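Local coordinates for protein EST1E (Clostridium proteoclasticum, PDB 2WTM) that hydrolyses ester bonds with broad substrate tolerance, including those of ferulic acid, as a promiscuous feruloyl esterase of the alpha/beta-hydrolase superfamily, at residues D18-K21 with K26-L29; P28-I33 with E50-I55; I45-E50 with L236-V241; I55-L60 with E243-Q248. All coordinates share one frame; numbering follows the deposited sequence.

In the fold
From the N terminus, contact 1 comes first: it closes the turn between residues 18-21, where strand 11-18 runs out into a loop, and 26-29, which begin strand 27-33. Contact 2 starts on that strand and closes the strand-helix half of the beta-alpha-beta unit by laying the end of helix 43-54 over it. Contact 3 opens within the span of contact 2 and ends far along the chain, on helix 234-249, so the two cross. Contact 4 follows contact 2, sharing Ile55, and crosses contact 3 by running from residues 55-60 to the same C-terminal helix. Together they tie two early strands of the alpha/beta-hydrolase sheet, and the helix between them, to the last helix of the chain.

Contact 1. Residues D18-K21 with K26-L29; sequences DMPK and KCPL
Cys27 SG is the meeting point of this contact, touched by two carbons of the opposite segment: Met19 CE at 3.7 Å from Cys27 SG, and Pro20 CD at 4.0 Å from the same sulfur. The two carbons touch the sulfur at neighbouring points, Met19 CE being 4.1 Å from Pro20 CD. All of this is van der Waals packing, with no hydrogen bond between the segments.

The methionine reaches the thiol by curling. Its chain is bent at both chi2 (-64°) and chi3 (-59°), which swings the terminal methyl round toward the cysteine while Met19 SD stays 5.0 Å from Cys27 SG. A flexible, unbranched side chain suits a place where only the tip must arrive. Cys27 is small enough to fit against both neighbours at once, and its own first torsion, chi1 56°, sets the sulfur between the backbone N and the carbonyl carbon. Pro20 offers a rigid apolar ring and, lacking an N-H, fits a loop residue that has left the sheet.

Around this first shell, Phe98 touches both Met19 and Cys27, and Ala58 packs against Met19, Pro20 and Cys27. Asp18 makes a salt bridge with Arg61 through OD2. Strand 58-62 lies between strands 11-18 and 27-33 in the sheet, so the contact closes a turn that passes the N-terminal end of that intervening strand, at Ala58. Strand 99-107 flanks strand 27-33 on its other edge, and the end of helix 43-54 lies close to Pro20.

Contact 2. Residues P28-I33 with E50-I55; sequences PLCIII and ETLNEI
Leu52 drives one methyl, CD1, into the face of the strand, where Cys30 and Ile32 receive it. Leu52 CD1 lies 4.0 Å from Cys30 SG and also 4.0 Å from Cys30 CB, so it rests alongside the whole short cysteine side chain. Toward the other residue the approach is tip to tip: Leu52 CD1 and Ile32 CD1 end 4.1 Å apart.

The conformations explain the fit. Ile32 has CG1 opposite the carbonyl carbon and a stretched chi2 of 177°, so its CD1 stands well out from the strand. Leu52 is likewise extended toward the sheet: its chi2 of 164° carries CD1 onward, away from its own CA, to the strand. A branched leucine suits the helix because its methyls can serve two neighbours: CD2 turns to Val241 of helix 234-249, while CD1 meets the strand. The slim cysteine leaves room for CD1, and beta-branched isoleucine is well suited to an extended backbone.

This is the packing of helix on strand within a beta-alpha-beta crossover, made of strand 27-33, helix 43-54 and strand 58-62. Cys30 and Ile32 face helix 43-54, whereas Ile31 between them points to the reverse side of the sheet and meets helix 79-93. Thr59 of strand 58-62 packs against Leu52, and Met245 of helix 234-249 also touches Leu52.

Contact 3. Residues I45-E50 with L236-V241; sequences IVAVQE and LVTEAV
The methyl of Thr238 packs on Ala47, one residue before Val48, whose CA is the nearest to that of Thr238, 5.8 Å from Val48 CA to Thr238 CA. At the base of the threonine, Thr238 CB packs against Thr51 OG1, one turn further along helix 43-54. Next comes CG2, which lies opposite the threonine's carbonyl carbon and settles beside the backbone of the other helix, with Thr238 CG2 3.8 Å from Ala47 O, 3.9 Å from Ala47 CB and 4.3 Å from Val48 N. The other branch, OG1, turns back at chi1 57° and bonds to Glu235 O in the preceding turn, so the hydroxyl is satisfied by its own helix and the apolar methyl is left to do the packing.

The short side chains of Ala47 and Thr238 let the backbones approach. The helices run in roughly the same direction, their axes 9.5 Å apart at an angle of 34°, and they lie side by side on one face of the central sheet, as in the alpha/beta-hydrolase fold. Nearer the sheet, the valines take over: Val48 CG1 and Val241 CG1 stand 4.4 Å apart. Leu131 of strand 125-131 touches both Val48 and Val237 on the sheet side of the helix pair.

Contact 4. Residues I55-L60 with E243-Q248; sequences IGVATL and EFMLEQ
Ile55 packs against Met245 and Leu246 on a helix whose flat groups lie beside the contact. One face of the Phe244 ring has Gln248 NE2 3.4 Å above its plane, displaced toward the rim, and Ala127, Ile129 and Pro191 also touch this phenyl group. Ile55 sits within the Schellman motif that ends helix 43-54, with Gly56, of positive phi, as its C-prime residue, Val57 N pairing with Leu52 O and Gly56 N with Asn53 O. Glycine suits this spot, since a CB would press on the preceding carbonyl. The contact packs the turn between helix 43-54 and strand 58-62 of the alpha/beta-hydrolase fold against C-terminal helix 234-249.

In Ile55, chi1 of 65° sets CG1 between the backbone N and the carbonyl carbon, from where the extended chain crosses Met245 at about a right angle, Ile55 CD1 lying 3.6 Å from Met245 CB. Leu246 CD2 is 3.9 Å from Ile55 CB and 4.0 Å from Ile55 CG2. Deeper in, Met245 folds back, bringing its CE 4.3 Å from Val57 CG2.

Phe244 O accepts the helical bond from Gln248 N and, on the opposite face of its plane, a longer, bent one of 3.3 Å from Gln248 NE2.

Contact 1. Residues D18-K21 with K26-L29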
loop_
_atom_site.group_PDB
_atom_site.type_symbol
_atom_site.label_atom_id
_atom_site.label_comp_id
_atom_site.label_asym_id
_atom_site.label_seq_id
_atom_site.Cartn_x
_atom_site.Cartn_y
_atom_site.Cartn_z
ATOM N N ASP A 18 -21.064 -12.805 12.733
ATOM C CA ASP A 18 -22.389 -12.854 13.372
ATOM C C ASP A 18 -23.430 -12.998 12.332
ATOM O O ASP A 18 -23.469 -12.273 11.332
ATOM C CB ASP A 18 -22.665 -11.617 14.178
ATOM C CG ASP A 18 -21.840 -11.545 15.429
ATOM O OD1 ASP A 18 -22.245 -12.107 16.500
ATOM O OD2 ASP A 18 -20.751 -10.946 15.348
ATOM N N MET A 19 -24.316 -13.986 12.553
ATOM C CA MET A 19 -25.352 -14.316 11.598
ATOM C C MET A 19 -26.695 -13.725 12.007
ATOM O O MET A 19 -26.901 -13.443 13.172
ATOM C CB MET A 19 -25.518 -15.826 11.493
ATOM C CG MET A 19 -24.260 -16.564 10.992
ATOM S SD MET A 19 -23.719 -16.183 9.318
ATOM C CE MET A 19 -25.039 -16.577 8.290
ATOM N N PRO A 20 -27.585 -13.514 11.033
ATOM C CA PRO A 20 -28.947 -13.110 11.434
ATOM C C PRO A 20 -29.551 -14.232 12.256
ATOM O O PRO A 20 -29.146 -15.372 12.096
ATOM C CB PRO A 20 -29.667 -12.921 10.115
ATOM C CG PRO A 20 -28.637 -12.714 9.134
ATOM C CD PRO A 20 -27.445 -13.528 9.594
ATOM N N LYS A 21 -30.443 -13.845 13.169
ATOM C CA LYS A 21 -31.038 -14.706 14.217
ATOM C C LYS A 21 -31.432 -16.056 13.714
ATOM O O LYS A 21 -31.204 -17.100 14.372
ATOM C CB LYS A 21 -32.303 -14.013 14.761
ATOM N N LYS A 26 -28.785 -18.616 3.107
ATOM C CA LYS A 26 -28.227 -17.583 2.239
ATOM C C LYS A 26 -28.578 -16.201 2.797
ATOM O O LYS A 26 -29.726 -15.928 3.189
ATOM C CB LYS A 26 -28.746 -17.707 0.807
ATOM C CG LYS A 26 -28.082 -18.786 -0.033
ATOM C CD LYS A 26 -26.751 -18.276 -0.600
ATOM C CE LYS A 26 -26.261 -19.116 -1.740
ATOM N NZ LYS A 26 -26.041 -20.494 -1.262
ATOM N N CYS A 27 -27.580 -15.301 2.848
ATOM C CA CYS A 27 -27.848 -13.937 3.254
ATOM C C CYS A 27 -26.668 -13.049 2.832
ATOM O O CYS A 27 -25.580 -13.572 2.536
ATOM C CB CYS A 27 -28.013 -13.813 4.759
ATOM S SG CYS A 27 -26.663 -14.393 5.749
ATOM N N PRO A 28 -26.904 -11.727 2.807
ATOM C CA PRO A 28 -25.785 -10.799 2.546
ATOM C C PRO A 28 -24.815 -10.752 3.710
ATOM O O PRO A 28 -25.127 -11.173 4.823
ATOM C CB PRO A 28 -26.463 -9.451 2.381
ATOM C CG PRO A 28 -27.931 -9.742 2.210
ATOM C CD PRO A 28 -28.168 -10.991 3.006
ATOM N N LEU A 29 -23.624 -10.193 3.491
ATOM C CA LEU A 29 -22.596 -10.105 4.532
ATOM C C LEU A 29 -21.990 -8.678 4.463
ATOM O O LEU A 29 -21.653 -8.213 3.359
ATOM C CB LEU A 29 -21.484 -11.072 4.257
ATOM C CG LEU A 29 -20.284 -10.922 5.176
ATOM C CD1 LEU A 29 -20.552 -11.652 6.373
ATOM C CD2 LEU A 29 -18.994 -11.418 4.562
#

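Contact 2. Residues P28-I33 with E50-I55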
loop_
_atom_site.group_PDB
_atom_site.type_symbol
_atom_site.label_atom_id
_atom_site.label_comp_id
_atom_site.label_asym_id
_atom_site.label_seq_id
_atom_site.Cartn_x
_atom_site.Cartn_y
_atom_site.Cartn_z
ATOM N N PRO A 28 -26.904 -11.727 2.807
ATOM C CA PRO A 28 -25.785 -10.799 2.546
ATOM C C PRO A 28 -24.815 -10.752 3.710
ATOM O O PRO A 28 -25.127 -11.173 4.823
ATOM C CB PRO A 28 -26.463 -9.451 2.381
ATOM C CG PRO A 28 -27.931 -9.742 2.210
ATOM C CD PRO A 28 -28.168 -10.991 3.006
ATOM N N LEU A 29 -23.624 -10.193 3.491
ATOM C CA LEU A 29 -22.596 -10.105 4.532
ATOM C C LEU A 29 -21.990 -8.678 4.463
ATOM O O LEU A 29 -21.653 -8.213 3.359
ATOM C CB LEU A 29 -21.484 -11.072 4.257
ATOM C CG LEU A 29 -20.284 -10.922 5.176
ATOM C CD1 LEU A 29 -20.552 -11.652 6.373
ATOM C CD2 LEU A 29 -18.994 -11.418 4.562
ATOM N N CYS A 30 -21.903 -8.006 5.599
ATOM C CA CYS A 30 -21.206 -6.712 5.670
ATOM C C CYS A 30 -19.937 -6.854 6.468
ATOM O O CYS A 30 -19.934 -7.265 7.620
ATOM C CB CYS A 30 -22.046 -5.640 6.238
ATOM S SG CYS A 30 -21.409 -3.967 6.167
ATOM N N ILE A 31 -18.804 -6.483 5.842
ATOM C CA ILE A 31 -17.521 -6.359 6.488
ATOM C C ILE A 31 -17.474 -4.999 7.218
ATOM O O ILE A 31 -17.805 -3.953 6.642
ATOM C CB ILE A 31 -16.378 -6.485 5.473
ATOM C CG1 ILE A 31 -16.362 -7.896 4.849
ATOM C CG2 ILE A 31 -15.020 -6.293 6.147
ATOM C CD1 ILE A 31 -15.542 -8.020 3.566
ATOM N N ILE A 32 -17.043 -5.005 8.464
ATOM C CA ILE A 32 -17.034 -3.796 9.318
ATOM C C ILE A 32 -15.631 -3.599 9.845
ATOM O O ILE A 32 -15.074 -4.475 10.529
ATOM C CB ILE A 32 -17.997 -3.925 10.554
ATOM C CG1 ILE A 32 -19.395 -4.236 10.022
ATOM C CG2 ILE A 32 -18.038 -2.620 11.298
ATOM C CD1 ILE A 32 -20.417 -4.461 11.171
ATOM N N ILE A 33 -15.069 -2.430 9.601
ATOM C CA ILE A 33 -13.708 -2.076 9.986
ATOM C C ILE A 33 -13.666 -0.876 10.952
ATOM O O ILE A 33 -14.183 0.207 10.674
ATOM C CB ILE A 33 -12.828 -1.750 8.761
ATOM C CG1 ILE A 33 -12.924 -2.831 7.679
ATOM C CG2 ILE A 33 -11.399 -1.477 9.193
ATOM C CD1 ILE A 33 -12.488 -4.194 8.091
ATOM N N GLU A 50 -25.139 -5.078 15.219
ATOM C CA GLU A 50 -26.428 -5.634 15.736
ATOM C C GLU A 50 -27.572 -5.219 14.870
ATOM O O GLU A 50 -28.421 -6.031 14.520
ATOM C CB GLU A 50 -26.627 -5.216 17.189
ATOM C CG GLU A 50 -25.700 -6.014 18.094
ATOM C CD GLU A 50 -25.868 -5.779 19.569
ATOM O OE1 GLU A 50 -26.461 -4.760 19.960
ATOM O OE2 GLU A 50 -25.281 -6.573 20.324
ATOM N N THR A 51 -27.583 -3.955 14.482
ATOM C CA THR A 51 -28.543 -3.472 13.522
ATOM C C THR A 51 -28.571 -4.242 12.212
ATOM O O THR A 51 -29.608 -4.603 11.689
ATOM C CB THR A 51 -28.294 -1.974 13.234
ATOM O OG1 THR A 51 -28.460 -1.223 14.446
ATOM C CG2 THR A 51 -29.211 -1.476 12.179
ATOM N N LEU A 52 -27.386 -4.489 11.634
ATOM C CA LEU A 52 -27.313 -5.242 10.411
ATOM C C LEU A 52 -27.861 -6.648 10.575
ATOM O O LEU A 52 -28.608 -7.111 9.737
ATOM C CB LEU A 52 -25.880 -5.190 9.827
ATOM C CG LEU A 52 -25.467 -3.788 9.408
ATOM C CD1 LEU A 52 -23.992 -3.748 9.232
ATOM C CD2 LEU A 52 -26.150 -3.456 8.135
ATOM N N ASN A 53 -27.451 -7.344 11.628
ATOM C CA ASN A 53 -27.932 -8.689 11.854
ATOM C C ASN A 53 -29.473 -8.698 11.993
ATOM O O ASN A 53 -30.112 -9.591 11.529
ATOM C CB ASN A 53 -27.338 -9.293 13.149
ATOM C CG ASN A 53 -25.802 -9.385 13.189
ATOM O OD1 ASN A 53 -25.263 -9.423 14.281
ATOM N ND2 ASN A 53 -25.132 -9.486 12.044
ATOM N N GLU A 54 -30.001 -7.674 12.614
ATOM C CA GLU A 54 -31.453 -7.571 12.812
ATOM C C GLU A 54 -32.252 -7.483 11.522
ATOM O O GLU A 54 -33.380 -8.003 11.438
ATOM C CB GLU A 54 -31.646 -6.408 13.708
ATOM C CG GLU A 54 -32.977 -6.181 14.138
ATOM C CD GLU A 54 -32.943 -5.189 15.198
ATOM O OE1 GLU A 54 -33.212 -4.008 14.864
ATOM O OE2 GLU A 54 -32.574 -5.612 16.329
ATOM N N ILE A 55 -31.711 -6.865 10.461
ATOM C CA ILE A 55 -32.382 -6.834 9.175
ATOM C C ILE A 55 -32.015 -7.981 8.224
ATOM O O ILE A 55 -32.404 -8.015 7.085
ATOM C CB ILE A 55 -32.208 -5.466 8.467
ATOM C CG1 ILE A 55 -30.719 -5.210 8.115
ATOM C CG2 ILE A 55 -32.731 -4.363 9.343
ATOM C CD1 ILE A 55 -30.510 -3.993 7.249
#

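Contact 3. Residues I45-E50 with L236-V241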
loop_
_atom_site.group_PDB
_atom_site.type_symbol
_atom_site.label_atom_id
_atom_site.label_comp_id
_atom_site.label_asym_id
_atom_site.label_seq_id
_atom_site.Cartn_x
_atom_site.Cartn_y
_atom_site.Cartn_z
ATOM N N ILE A 45 -19.353 0.208 16.958
ATOM C CA ILE A 45 -19.157 -0.920 16.039
ATOM C C ILE A 45 -20.215 -2.013 16.255
ATOM O O ILE A 45 -20.864 -2.486 15.312
ATOM C CB ILE A 45 -17.747 -1.523 16.113
ATOM C CG1 ILE A 45 -16.671 -0.466 15.831
ATOM C CG2 ILE A 45 -17.631 -2.776 15.237
ATOM C CD1 ILE A 45 -16.738 0.087 14.407
ATOM N N VAL A 46 -20.358 -2.394 17.535
ATOM C CA VAL A 46 -21.340 -3.387 17.899
ATOM C C VAL A 46 -22.752 -2.948 17.604
ATOM O O VAL A 46 -23.571 -3.756 17.181
ATOM C CB VAL A 46 -21.132 -3.780 19.388
ATOM C CG1 VAL A 46 -22.310 -4.657 19.862
ATOM C CG2 VAL A 46 -19.780 -4.514 19.537
ATOM N N ALA A 47 -23.064 -1.668 17.824
ATOM C CA ALA A 47 -24.385 -1.126 17.493
ATOM C C ALA A 47 -24.727 -1.248 16.031
ATOM O O ALA A 47 -25.799 -1.714 15.649
ATOM C CB ALA A 47 -24.512 0.304 17.998
ATOM N N VAL A 48 -23.795 -0.905 15.183
ATOM C CA VAL A 48 -23.985 -1.118 13.771
ATOM C C VAL A 48 -24.109 -2.595 13.379
ATOM O O VAL A 48 -24.998 -3.013 12.624
ATOM C CB VAL A 48 -22.857 -0.384 13.011
ATOM C CG1 VAL A 48 -22.914 -0.777 11.551
ATOM C CG2 VAL A 48 -22.973 1.169 13.183
ATOM N N GLN A 49 -23.218 -3.434 13.915
ATOM C CA GLN A 49 -23.260 -4.864 13.707
ATOM C C GLN A 49 -24.634 -5.473 14.049
ATOM O O GLN A 49 -25.222 -6.204 13.241
ATOM C CB GLN A 49 -22.158 -5.504 14.531
ATOM C CG GLN A 49 -22.246 -6.981 14.574
ATOM C CD GLN A 49 -22.473 -7.501 15.995
ATOM O OE1 GLN A 49 -21.807 -7.096 16.930
ATOM N NE2 GLN A 49 -23.378 -8.497 16.121
ATOM N N GLU A 50 -25.139 -5.078 15.219
ATOM C CA GLU A 50 -26.428 -5.634 15.736
ATOM C C GLU A 50 -27.572 -5.219 14.870
ATOM O O GLU A 50 -28.421 -6.031 14.520
ATOM C CB GLU A 50 -26.627 -5.216 17.189
ATOM C CG GLU A 50 -25.700 -6.014 18.094
ATOM C CD GLU A 50 -25.868 -5.779 19.569
ATOM O OE1 GLU A 50 -26.461 -4.760 19.960
ATOM O OE2 GLU A 50 -25.281 -6.573 20.324
ATOM N N LEU A 236 -29.518 7.490 15.990
ATOM C CA LEU A 236 -29.789 8.107 14.726
ATOM C C LEU A 236 -28.864 7.498 13.674
ATOM O O LEU A 236 -29.207 7.394 12.483
ATOM C CB LEU A 236 -29.586 9.602 14.818
ATOM C CG LEU A 236 -30.705 10.299 15.630
ATOM C CD1 LEU A 236 -30.489 11.760 15.609
ATOM C CD2 LEU A 236 -32.132 9.933 15.099
ATOM N N VAL A 237 -27.675 7.146 14.101
ATOM C CA VAL A 237 -26.736 6.452 13.192
ATOM C C VAL A 237 -27.268 5.065 12.807
ATOM O O VAL A 237 -27.321 4.726 11.616
ATOM C CB VAL A 237 -25.339 6.343 13.816
ATOM C CG1 VAL A 237 -24.373 5.553 12.906
ATOM C CG2 VAL A 237 -24.780 7.716 14.128
ATOM N N THR A 238 -27.662 4.248 13.777
ATOM C CA THR A 238 -28.101 2.938 13.428
ATOM C C THR A 238 -29.410 3.009 12.631
ATOM O O THR A 238 -29.624 2.225 11.760
ATOM C CB THR A 238 -28.317 2.058 14.658
ATOM O OG1 THR A 238 -29.259 2.696 15.520
ATOM C CG2 THR A 238 -27.041 1.881 15.451
ATOM N N GLU A 239 -30.283 3.969 12.916
ATOM C CA GLU A 239 -31.478 4.080 12.048
ATOM C C GLU A 239 -31.138 4.443 10.602
ATOM O O GLU A 239 -31.774 3.984 9.656
ATOM C CB GLU A 239 -32.492 5.088 12.617
ATOM C CG GLU A 239 -33.400 4.506 13.663
ATOM C CD GLU A 239 -34.102 3.214 13.190
ATOM O OE1 GLU A 239 -34.906 3.209 12.200
ATOM O OE2 GLU A 239 -33.759 2.186 13.812
ATOM N N ALA A 240 -30.078 5.225 10.425
ATOM C CA ALA A 240 -29.745 5.618 9.052
ATOM C C ALA A 240 -29.148 4.431 8.267
ATOM O O ALA A 240 -29.438 4.194 7.110
ATOM C CB ALA A 240 -28.790 6.761 9.081
ATOM N N VAL A 241 -28.302 3.678 8.959
ATOM C CA VAL A 241 -27.701 2.455 8.409
ATOM C C VAL A 241 -28.800 1.448 8.065
ATOM O O VAL A 241 -28.830 0.884 6.997
ATOM C CB VAL A 241 -26.699 1.848 9.427
ATOM C CG1 VAL A 241 -26.295 0.423 9.068
ATOM C CG2 VAL A 241 -25.455 2.769 9.564
#

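Contact 4. Residues I55-L60 with E243-Q248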
loop_
_atom_site.group_PDB
_atom_site.type_symbol
_atom_site.label_atom_id
_atom_site.label_comp_id
_atom_site.label_asym_id
_atom_site.label_seq_id
_atom_site.Cartn_x
_atom_site.Cartn_y
_atom_site.Cartn_z
ATOM N N ILE A 55 -31.711 -6.865 10.461
ATOM C CA ILE A 55 -32.382 -6.834 9.175
ATOM C C ILE A 55 -32.015 -7.981 8.224
ATOM O O ILE A 55 -32.404 -8.015 7.085
ATOM C CB ILE A 55 -32.208 -5.466 8.467
ATOM C CG1 ILE A 55 -30.719 -5.210 8.115
ATOM C CG2 ILE A 55 -32.731 -4.363 9.343
ATOM C CD1 ILE A 55 -30.510 -3.993 7.249
ATOM N N GLY A 56 -31.234 -8.948 8.704
ATOM C CA GLY A 56 -30.906 -10.098 7.891
ATOM C C GLY A 56 -29.564 -10.123 7.189
ATOM O O GLY A 56 -29.377 -10.855 6.243
ATOM N N VAL A 57 -28.672 -9.304 7.693
ATOM C CA VAL A 57 -27.293 -9.180 7.123
ATOM C C VAL A 57 -26.315 -9.734 8.126
ATOM O O VAL A 57 -26.183 -9.253 9.244
ATOM C CB VAL A 57 -27.030 -7.665 6.716
ATOM C CG1 VAL A 57 -25.580 -7.443 6.192
ATOM C CG2 VAL A 57 -27.985 -7.213 5.646
ATOM N N ALA A 58 -25.591 -10.749 7.676
ATOM C CA ALA A 58 -24.482 -11.278 8.481
ATOM C C ALA A 58 -23.392 -10.193 8.500
ATOM O O ALA A 58 -23.327 -9.335 7.637
ATOM C CB ALA A 58 -23.973 -12.489 7.879
ATOM N N THR A 59 -22.549 -10.258 9.521
ATOM C CA THR A 59 -21.483 -9.258 9.665
ATOM C C THR A 59 -20.181 -9.945 9.946
ATOM O O THR A 59 -20.122 -10.981 10.643
ATOM C CB THR A 59 -21.810 -8.260 10.770
ATOM O OG1 THR A 59 -22.097 -8.961 12.022
ATOM C CG2 THR A 59 -22.992 -7.357 10.322
ATOM N N LEU A 60 -19.100 -9.329 9.444
ATOM C CA LEU A 60 -17.766 -9.830 9.721
ATOM C C LEU A 60 -17.010 -8.621 10.171
ATOM O O LEU A 60 -16.598 -7.761 9.357
ATOM C CB LEU A 60 -17.131 -10.528 8.507
ATOM C CG LEU A 60 -15.759 -11.222 8.588
ATOM C CD1 LEU A 60 -15.817 -12.321 9.667
ATOM C CD2 LEU A 60 -15.432 -11.768 7.265
ATOM N N GLU A 243 -32.104 1.993 7.419
ATOM C CA GLU A 243 -32.974 2.385 6.291
ATOM C C GLU A 243 -32.266 2.260 4.925
ATOM O O GLU A 243 -32.744 1.721 3.952
ATOM C CB GLU A 243 -33.444 3.826 6.469
ATOM C CG GLU A 243 -34.564 3.938 7.566
ATOM C CD GLU A 243 -35.037 5.378 7.898
ATOM O OE1 GLU A 243 -34.850 6.320 7.040
ATOM O OE2 GLU A 243 -35.598 5.541 9.040
ATOM N N PHE A 244 -30.866 2.640 5.003
ATOM C CA PHE A 244 -30.136 2.544 3.769
ATOM C C PHE A 244 -29.948 1.121 3.312
ATOM O O PHE A 244 -30.051 0.810 2.119
ATOM C CB PHE A 244 -28.775 3.295 3.971
ATOM C CG PHE A 244 -27.778 3.087 2.862
ATOM C CD1 PHE A 244 -27.841 3.824 1.718
ATOM C CD2 PHE A 244 -26.773 2.161 2.995
ATOM C CE1 PHE A 244 -26.877 3.651 0.712
ATOM C CE2 PHE A 244 -25.831 1.947 1.980
ATOM C CZ PHE A 244 -25.897 2.736 0.854
ATOM N N MET A 245 -29.633 0.265 4.280
ATOM C CA MET A 245 -29.368 -1.148 4.010
ATOM C C MET A 245 -30.640 -1.910 3.635
ATOM O O MET A 245 -30.602 -2.726 2.718
ATOM C CB MET A 245 -28.573 -1.794 5.161
ATOM C CG MET A 245 -27.032 -1.472 5.098
ATOM S SD MET A 245 -26.252 -2.013 3.564
ATOM C CE MET A 245 -26.364 -3.772 3.720
ATOM N N LEU A 246 -31.746 -1.564 4.263
ATOM C CA LEU A 246 -33.043 -2.152 3.815
ATOM C C LEU A 246 -33.304 -1.812 2.384
ATOM O O LEU A 246 -33.765 -2.703 1.632
ATOM C CB LEU A 246 -34.196 -1.694 4.697
ATOM C CG LEU A 246 -34.292 -2.398 5.996
ATOM C CD1 LEU A 246 -35.306 -1.717 6.873
ATOM C CD2 LEU A 246 -34.583 -3.858 5.840
ATOM N N GLU A 247 -33.024 -0.569 1.958
ATOM C CA GLU A 247 -33.142 -0.203 0.549
ATOM C C GLU A 247 -32.228 -1.030 -0.356
ATOM O O GLU A 247 -32.611 -1.381 -1.459
ATOM C CB GLU A 247 -32.894 1.288 0.324
ATOM C CG GLU A 247 -32.834 1.763 -1.149
ATOM C CD GLU A 247 -32.854 3.286 -1.307
ATOM O OE1 GLU A 247 -33.171 4.000 -0.338
ATOM O OE2 GLU A 247 -32.587 3.774 -2.436
ATOM N N GLN A 248 -30.993 -1.348 0.090
ATOM C CA GLN A 248 -30.115 -2.094 -0.763
ATOM C C GLN A 248 -30.472 -3.549 -0.899
ATOM O O GLN A 248 -30.254 -4.151 -1.950
ATOM C CB GLN A 248 -28.624 -2.002 -0.299
ATOM C CG GLN A 248 -28.048 -0.639 -0.108
ATOM C CD GLN A 248 -28.371 0.279 -1.225
ATOM O OE1 GLN A 248 -28.122 -0.039 -2.358
ATOM N NE2 GLN A 248 -28.920 1.469 -0.897
#